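Local atomic coordinates of putative mRNA export protein (PDB entry 4WP2), a protein that probably takes part in exporting mRNA from the nucleus to the cytoplasm, and is represented here by its C-terminal UBA domain. Residues Ala39-Ser42 with Phe43-Lys47. Sequence-based numbering, arbitrary orientation.
Sequences ALQS and FEQQK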
loop_
_atom_site.group_PDB
_atom_site.type_symbol
_atom_site.label_atom_id
_atom_site.label_comp_id
_atom_site.label_asym_id
_atom_site.label_seq_id
_atom_site.Cartn_x
_atom_site.Cartn_y
_atom_site.Cartn_z
ATOM N N ALA A 39 -7.835 -34.704 -30.607
ATOM C CA ALA A 39 -7.606 -35.629 -29.505
ATOM C C ALA A 39 -8.886 -36.392 -29.152
ATOM O O ALA A 39 -8.874 -37.619 -28.991
ATOM C CB ALA A 39 -7.071 -34.869 -28.279
ATOM N N LEU A 40 -10.001 -35.675 -29.040
ATOM C CA LEU A 40 -11.268 -36.303 -28.673
ATOM C C LEU A 40 -11.749 -37.253 -29.756
ATOM O O LEU A 40 -12.303 -38.315 -29.461
ATOM C CB LEU A 40 -12.335 -35.240 -28.398
ATOM C CG LEU A 40 -12.111 -34.410 -27.142
ATOM C CD1 LEU A 40 -13.140 -33.290 -27.042
ATOM C CD2 LEU A 40 -12.172 -35.315 -25.911
ATOM N N GLN A 41 -11.538 -36.855 -31.005
ATOM C CA GLN A 41 -11.835 -37.691 -32.158
ATOM C C GLN A 41 -11.059 -39.008 -32.103
ATOM O O GLN A 41 -11.604 -40.066 -32.397
ATOM C CB GLN A 41 -11.526 -36.915 -33.435
ATOM C CG GLN A 41 -11.840 -37.637 -34.720
ATOM C CD GLN A 41 -11.433 -36.830 -35.937
ATOM O OE1 GLN A 41 -10.359 -37.028 -36.505
ATOM N NE2 GLN A 41 -12.295 -35.903 -36.338
ATOM N N SER A 42 -9.786 -38.941 -31.736
ATOM C CA SER A 42 -8.973 -40.147 -31.612
ATOM C C SER A 42 -9.511 -41.053 -30.512
ATOM O O SER A 42 -9.541 -42.269 -30.662
ATOM C CB SER A 42 -7.516 -39.796 -31.328
ATOM O OG SER A 42 -6.992 -38.986 -32.368
ATOM N N PHE A 43 -9.945 -40.462 -29.410
ATOM C CA PHE A 43 -10.532 -41.253 -28.337
ATOM C C PHE A 43 -11.779 -42.001 -28.817
ATOM O O PHE A 43 -11.953 -43.193 -28.527
ATOM C CB PHE A 43 -10.899 -40.377 -27.147
ATOM C CG PHE A 43 -11.678 -41.113 -26.095
ATOM C CD1 PHE A 43 -11.040 -41.982 -25.233
ATOM C CD2 PHE A 43 -13.047 -40.972 -26.002
ATOM C CE1 PHE A 43 -11.755 -42.678 -24.271
ATOM C CE2 PHE A 43 -13.767 -41.671 -25.045
ATOM C CZ PHE A 43 -13.117 -42.522 -24.185
ATOM N N GLU A 44 -12.657 -41.295 -29.523
ATOM C CA GLU A 44 -13.909 -41.886 -29.990
ATOM C C GLU A 44 -13.677 -43.125 -30.850
ATOM O O GLU A 44 -14.409 -44.109 -30.740
ATOM C CB GLU A 44 -14.711 -40.865 -30.796
ATOM C CG GLU A 44 -15.294 -39.734 -29.977
ATOM C CD GLU A 44 -15.913 -38.654 -30.843
ATOM O OE1 GLU A 44 -16.179 -38.924 -32.034
ATOM O OE2 GLU A 44 -16.125 -37.533 -30.335
ATOM N N GLN A 45 -12.664 -43.077 -31.706
ATOM C CA GLN A 45 -12.378 -44.198 -32.591
ATOM C C GLN A 45 -11.671 -45.343 -31.870
ATOM O O GLN A 45 -11.862 -46.507 -32.218
ATOM C CB GLN A 45 -11.527 -43.741 -33.784
ATOM C CG GLN A 45 -12.213 -42.750 -34.711
ATOM C CD GLN A 45 -11.272 -42.193 -35.776
ATOM O OE1 GLN A 45 -10.571 -41.200 -35.557
ATOM N NE2 GLN A 45 -11.263 -42.830 -36.945
ATOM N N GLN A 46 -10.869 -45.010 -30.862
ATOM C CA GLN A 46 -9.974 -45.984 -30.237
ATOM C C GLN A 46 -10.364 -46.401 -28.811
ATOM O O GLN A 46 -9.583 -47.071 -28.133
ATOM C CB GLN A 46 -8.557 -45.426 -30.231
ATOM C CG GLN A 46 -8.053 -45.093 -31.628
ATOM C CD GLN A 46 -6.731 -44.355 -31.611
ATOM O OE1 GLN A 46 -5.845 -44.647 -30.807
ATOM N NE2 GLN A 46 -6.629 -43.338 -32.444
ATOM N N LYS A 47 -11.539 -45.976 -28.350
ATOM C CA LYS A 47 -11.953 -46.183 -26.958
ATOM C C LYS A 47 -11.872 -47.656 -26.548
ATOM O O LYS A 47 -11.525 -47.982 -25.413
ATOM C CB LYS A 47 -13.386 -45.685 -26.741
ATOM C CG LYS A 47 -14.414 -46.343 -27.663
ATOM C CD LYS A 47 -15.815 -45.781 -27.473
ATOM C CE LYS A 47 -15.926 -44.333 -27.910
ATOM N NZ LYS A 47 -16.668 -44.211 -29.196
HETATM O O HOH W 1 -8.011 -39.815 -35.270
#
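Gln45 follows Gln41 by one turn of helix 36-46 of this small UBA domain, and its side chain runs back along the turn it came from. Its CB starts 3.9 Å from Gln41 O, the carbonyl that accepts the backbone N-H of Gln45 itself. CG lies beside the backbone N (chi1 -64°), which carries the chain backward and brings CG to 3.6 Å from that same oxygen. CD stays close to it, and OE1 lies 3.5 Å from Gln41 O and 3.9 Å from Gln41 CG, alongside that side chain. The two glutamine side chains point the same way, yet their amide planes are nearly perpendicular, 83° apart.

Glu44 and Gln46 do the same one residue to each side, the CG of Glu44 resting on Leu40 O and that of Gln46 on Ser42 O. Beneath them the backbone bonds are the i to i+4 bonds of an alpha helix, from Phe43 N to Ala39 O through to Gln46 N to Ser42 O. Leu40 and Phe43 are turned into the domain, both reaching Thr17 at the end of helix 2-17. Lys47 curls back and its NZ donates to Glu44 O at 2.7 Å, in the carbonyl plane on a lone pair. Ser42 OG is hydrogen-bonded to Leu38 O, and one water donates both to this hydroxyl and, at 2.9 Å from the water oxygen, to Gln45 OE1.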